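Local coordinates for 3,4-dihydroxy-2-butanone 4-phosphate synthase (Candida albicans, PDB 1TKS), which catalyses the conversion of D-ribulose 5-phosphate to formate and 3,4-dihydroxy-2-butanone 4-phosphate, a step of riboflavin biosynthesis, at residues B[39-51]-B[103-115]. Numbering follows the deposited sequence.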
loop_
_atom_site.group_PDB
_atom_site.type_symbol
_atom_site.label_atom_id
_atom_site.label_comp_id
_atom_site.label_asym_id
_atom_site.label_seq_id
_atom_site.Cartn_x
_atom_site.Cartn_y
_atom_site.Cartn_z
ATOM N N ALA B 39 7.807 15.053 -3.963
ATOM C CA ALA B 39 7.592 13.991 -4.939
ATOM C C ALA B 39 8.693 13.928 -5.993
ATOM O O ALA B 39 9.151 12.842 -6.363
ATOM C CB ALA B 39 6.229 14.168 -5.616
ATOM N N GLU B 40 9.121 15.090 -6.475
ATOM C CA GLU B 40 10.150 15.149 -7.509
ATOM C C GLU B 40 11.533 14.729 -7.038
ATOM O O GLU B 40 12.424 14.502 -7.855
ATOM C CB GLU B 40 10.227 16.563 -8.091
ATOM C CG GLU B 40 10.590 17.634 -7.076
ATOM C CD GLU B 40 10.333 19.031 -7.602
ATOM O OE1 GLU B 40 11.211 19.589 -8.293
ATOM O OE2 GLU B 40 9.239 19.561 -7.335
ATOM N N LEU B 41 11.714 14.596 -5.730
ATOM C CA LEU B 41 13.026 14.239 -5.207
ATOM C C LEU B 41 13.147 12.835 -4.639
ATOM O O LEU B 41 14.239 12.423 -4.252
ATOM C CB LEU B 41 13.445 15.247 -4.133
ATOM C CG LEU B 41 13.470 16.723 -4.539
ATOM C CD1 LEU B 41 13.831 17.577 -3.331
ATOM C CD2 LEU B 41 14.469 16.929 -5.663
ATOM N N ILE B 42 12.041 12.094 -4.591
ATOM C CA ILE B 42 12.093 10.745 -4.034
ATOM C C ILE B 42 12.799 9.745 -4.941
ATOM O O ILE B 42 12.387 9.495 -6.073
ATOM C CB ILE B 42 10.676 10.222 -3.657
ATOM C CG1 ILE B 42 10.798 8.967 -2.794
ATOM C CG2 ILE B 42 9.855 9.929 -4.907
ATOM C CD1 ILE B 42 9.509 8.586 -2.076
ATOM N N THR B 43 13.888 9.188 -4.419
ATOM C CA THR B 43 14.698 8.214 -5.141
ATOM C C THR B 43 14.271 6.800 -4.794
ATOM O O THR B 43 13.430 6.592 -3.923
ATOM C CB THR B 43 16.183 8.340 -4.756
ATOM O OG1 THR B 43 16.314 8.133 -3.342
ATOM C CG2 THR B 43 16.717 9.712 -5.105
ATOM N N GLN B 44 14.872 5.833 -5.481
ATOM C CA GLN B 44 14.587 4.429 -5.231
ATOM C C GLN B 44 14.888 4.122 -3.768
ATOM O O GLN B 44 14.077 3.512 -3.079
ATOM C CB GLN B 44 15.458 3.546 -6.131
ATOM C CG GLN B 44 15.115 2.063 -6.084
ATOM C CD GLN B 44 15.769 1.312 -4.934
ATOM O OE1 GLN B 44 15.506 0.127 -4.732
ATOM N NE2 GLN B 44 16.634 1.991 -4.188
ATOM N N GLU B 45 16.053 4.556 -3.298
ATOM C CA GLU B 45 16.451 4.311 -1.917
ATOM C C GLU B 45 15.504 4.973 -0.925
ATOM O O GLU B 45 15.155 4.382 0.097
ATOM C CB GLU B 45 17.870 4.821 -1.650
ATOM C CG GLU B 45 18.987 4.155 -2.446
ATOM C CD GLU B 45 18.989 4.538 -3.914
ATOM O OE1 GLU B 45 18.401 5.582 -4.270
ATOM O OE2 GLU B 45 19.599 3.799 -4.712
ATOM N N LYS B 46 15.084 6.200 -1.217
ATOM C CA LYS B 46 14.187 6.914 -0.313
ATOM C C LYS B 46 12.802 6.291 -0.278
ATOM O O LYS B 46 12.132 6.308 0.759
ATOM C CB LYS B 46 14.109 8.388 -0.708
ATOM C CG LYS B 46 15.374 9.153 -0.352
ATOM C CD LYS B 46 15.400 10.538 -0.966
ATOM C CE LYS B 46 16.589 11.326 -0.443
ATOM N NZ LYS B 46 16.678 12.681 -1.038
ATOM N N MET B 47 12.376 5.737 -1.410
ATOM C CA MET B 47 11.077 5.071 -1.476
ATOM C C MET B 47 11.174 3.759 -0.699
ATOM O O MET B 47 10.233 3.350 -0.020
ATOM C CB MET B 47 10.681 4.774 -2.926
ATOM C CG MET B 47 9.356 4.017 -3.045
ATOM S SD MET B 47 7.893 4.922 -2.460
ATOM C CE MET B 47 7.790 4.500 -0.779
ATOM N N ALA B 48 12.320 3.093 -0.807
ATOM C CA ALA B 48 12.510 1.840 -0.093
ATOM C C ALA B 48 12.446 2.129 1.406
ATOM O O ALA B 48 11.910 1.334 2.180
ATOM C CB ALA B 48 13.850 1.212 -0.454
ATOM N N PHE B 49 12.995 3.274 1.807
ATOM C CA PHE B 49 12.996 3.684 3.205
ATOM C C PHE B 49 11.564 3.958 3.645
ATOM O O PHE B 49 11.119 3.477 4.692
ATOM C CB PHE B 49 13.841 4.948 3.381
ATOM C CG PHE B 49 13.943 5.424 4.805
ATOM C CD1 PHE B 49 14.919 4.916 5.658
ATOM C CD2 PHE B 49 13.076 6.404 5.284
ATOM C CE1 PHE B 49 15.032 5.379 6.971
ATOM C CE2 PHE B 49 13.179 6.872 6.593
ATOM C CZ PHE B 49 14.166 6.359 7.440
ATOM N N LEU B 50 10.838 4.723 2.837
ATOM C CA LEU B 50 9.452 5.055 3.152
ATOM C C LEU B 50 8.612 3.791 3.336
ATOM O O LEU B 50 7.880 3.667 4.312
ATOM C CB LEU B 50 8.854 5.931 2.037
ATOM C CG LEU B 50 7.396 6.367 2.233
ATOM C CD1 LEU B 50 7.252 7.128 3.554
ATOM C CD2 LEU B 50 6.960 7.246 1.073
ATOM N N VAL B 51 8.721 2.857 2.394
ATOM C CA VAL B 51 7.965 1.608 2.471
ATOM C C VAL B 51 8.373 0.774 3.686
ATOM O O VAL B 51 7.522 0.251 4.402
ATOM C CB VAL B 51 8.147 0.765 1.183
ATOM C CG1 VAL B 51 7.528 -0.615 1.354
ATOM C CG2 VAL B 51 7.484 1.477 0.012
ATOM N N ALA B 103 10.291 -0.475 -5.452
ATOM C CA ALA B 103 10.673 0.830 -4.930
ATOM C C ALA B 103 11.092 1.716 -6.104
ATOM O O ALA B 103 10.734 2.891 -6.166
ATOM C CB ALA B 103 11.824 0.680 -3.935
ATOM N N HIS B 104 11.846 1.139 -7.035
ATOM C CA HIS B 104 12.310 1.874 -8.212
ATOM C C HIS B 104 11.140 2.420 -9.021
ATOM O O HIS B 104 11.133 3.589 -9.407
ATOM C CB HIS B 104 13.147 0.958 -9.109
ATOM C CG HIS B 104 13.310 1.468 -10.510
ATOM N ND1 HIS B 104 14.406 2.191 -10.920
ATOM C CD2 HIS B 104 12.489 1.384 -11.584
ATOM C CE1 HIS B 104 14.256 2.532 -12.190
ATOM N NE2 HIS B 104 13.102 2.056 -12.614
ATOM N N ASP B 105 10.159 1.561 -9.283
ATOM C CA ASP B 105 8.993 1.944 -10.065
ATOM C C ASP B 105 8.105 2.965 -9.358
ATOM O O ASP B 105 7.700 3.962 -9.965
ATOM C CB ASP B 105 8.174 0.703 -10.435
ATOM C CG ASP B 105 8.862 -0.169 -11.486
ATOM O OD1 ASP B 105 10.019 0.120 -11.854
ATOM O OD2 ASP B 105 8.235 -1.145 -11.939
ATOM N N ARG B 106 7.797 2.733 -8.086
ATOM C CA ARG B 106 6.959 3.681 -7.360
ATOM C C ARG B 106 7.641 5.035 -7.236
ATOM O O ARG B 106 6.978 6.069 -7.298
ATOM C CB ARG B 106 6.560 3.134 -5.980
ATOM C CG ARG B 106 5.403 2.144 -6.071
ATOM C CD ARG B 106 4.672 1.946 -4.756
ATOM N NE ARG B 106 5.320 0.980 -3.873
ATOM C CZ ARG B 106 4.817 0.610 -2.698
ATOM N NH1 ARG B 106 3.670 1.133 -2.281
ATOM N NH2 ARG B 106 5.442 -0.288 -1.949
ATOM N N ALA B 107 8.962 5.040 -7.085
ATOM C CA ALA B 107 9.688 6.300 -6.985
ATOM C C ALA B 107 9.639 7.022 -8.332
ATOM O O ALA B 107 9.430 8.234 -8.384
ATOM C CB ALA B 107 11.135 6.043 -6.576
ATOM N N LEU B 108 9.827 6.273 -9.417
ATOM C CA LEU B 108 9.797 6.849 -10.761
ATOM C C LEU B 108 8.425 7.435 -11.058
ATOM O O LEU B 108 8.316 8.532 -11.601
ATOM C CB LEU B 108 10.150 5.785 -11.813
ATOM C CG LEU B 108 10.047 6.137 -13.305
ATOM C CD1 LEU B 108 10.868 7.387 -13.612
ATOM C CD2 LEU B 108 10.545 4.961 -14.149
ATOM N N THR B 109 7.376 6.707 -10.698
ATOM C CA THR B 109 6.026 7.191 -10.936
ATOM C C THR B 109 5.777 8.469 -10.138
ATOM O O THR B 109 5.190 9.425 -10.646
ATOM C CB THR B 109 4.983 6.128 -10.549
ATOM O OG1 THR B 109 5.108 5.007 -11.432
ATOM C CG2 THR B 109 3.572 6.692 -10.645
ATOM N N THR B 110 6.231 8.485 -8.889
ATOM C CA THR B 110 6.047 9.650 -8.037
ATOM C C THR B 110 6.749 10.885 -8.609
ATOM O O THR B 110 6.163 11.969 -8.659
ATOM C CB THR B 110 6.552 9.364 -6.608
ATOM O OG1 THR B 110 5.795 8.278 -6.058
ATOM C CG2 THR B 110 6.383 10.586 -5.723
ATOM N N ARG B 111 7.993 10.726 -9.052
ATOM C CA ARG B 111 8.731 11.852 -9.617
ATOM C C ARG B 111 8.043 12.316 -10.901
ATOM O O ARG B 111 7.982 13.515 -11.190
ATOM C CB ARG B 111 10.183 11.456 -9.919
ATOM C CG ARG B 111 11.022 11.081 -8.693
ATOM C CD ARG B 111 12.516 11.058 -9.023
ATOM N NE ARG B 111 12.830 10.139 -10.118
ATOM C CZ ARG B 111 12.994 8.826 -9.978
ATOM N NH1 ARG B 111 12.883 8.256 -8.783
ATOM N NH2 ARG B 111 13.257 8.077 -11.042
ATOM N N SER B 112 7.519 11.360 -11.661
ATOM C CA SER B 112 6.843 11.668 -12.914
ATOM C C SER B 112 5.559 12.459 -12.689
ATOM O O SER B 112 5.198 13.313 -13.502
ATOM C CB SER B 112 6.551 10.376 -13.678
ATOM O OG SER B 112 7.762 9.710 -14.008
ATOM N N LEU B 113 4.862 12.190 -11.592
ATOM C CA LEU B 113 3.641 12.941 -11.331
ATOM C C LEU B 113 3.991 14.392 -11.028
ATOM O O LEU B 113 3.197 15.297 -11.281
ATOM C CB LEU B 113 2.863 12.318 -10.166
ATOM C CG LEU B 113 2.222 10.962 -10.491
ATOM C CD1 LEU B 113 1.870 10.227 -9.209
ATOM C CD2 LEU B 113 0.984 11.171 -11.357
ATOM N N ALA B 114 5.189 14.624 -10.498
ATOM C CA ALA B 114 5.599 15.989 -10.185
ATOM C C ALA B 114 6.173 16.715 -11.405
ATOM O O ALA B 114 6.056 17.934 -11.515
ATOM C CB ALA B 114 6.621 15.983 -9.053
ATOM N N ASN B 115 6.779 15.964 -12.323
ATOM C CA ASN B 115 7.396 16.541 -13.521
ATOM C C ASN B 115 6.412 17.306 -14.406
ATOM O O ASN B 115 5.456 16.735 -14.922
ATOM C CB ASN B 115 8.068 15.439 -14.347
ATOM C CG ASN B 115 9.080 15.987 -15.336
ATOM O OD1 ASN B 115 8.817 16.966 -16.035
ATOM N ND2 ASN B 115 10.243 15.350 -15.406
HETATM O O HOH W 1 13.451 -1.251 -6.577
#
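The methyls of Ala103, Ala107 and Ala114 are low points on the face of helix 103-114, with Arg106 and Thr110 standing between them; residues 39-51 meet it with backbone carbonyls as well as side chains. The Ala107 methyl is a shallow bump received where the loop turns into helix 44-51: CB lies 3.6 Å from Thr43 O and meets Met47 CB. One turn back, Ala103 CB pushes in among Gln44 O, Gln44 OE1 and Ala48 CB. Such small side chains let the axes of the two helical segments approach to 7.9 Å while crossing at 108°. Met47 fills the hollow alongside: with CG anti to the backbone N (chi1 177°), it puts CG 3.6 Å from Ala103 O, then bends to carry SD past Arg106 CB. Val51 CG2 lies over one face of the Arg106 guanidinium; NH1 donates to Gly56 O of the same chain and NH2 to Ser55 O of the second subunit, at the dimer interface.

The pair is a close crossing of two helices within the DHBP synthase fold, continued by the loop leaving strand 34-38. Along that loop, Ile42 and Thr110 cross at about a right angle, CG2 to CG2 at 3.6 Å, both resting on Val163 of strand 162-166. Ala39 CB meets the same Thr110 methyl from a direction roughly perpendicular to that of Ile42 CG2, and Ala114 CB packs against Ala39 CB and Glu40 CB. Here CA atoms come closest across the segments, Glu40 CA being 4.2 Å from Arg111 CA. The Arg111 side chain lies along the loop carbonyls; NH1 donates to Ile42 O at 3.0 Å, nearly straight and in both the guanidinium and carbonyl planes. Gln44 CG lies 3.5 Å from His104 CA, and a water bridges Gln44 OE1 to His104 N.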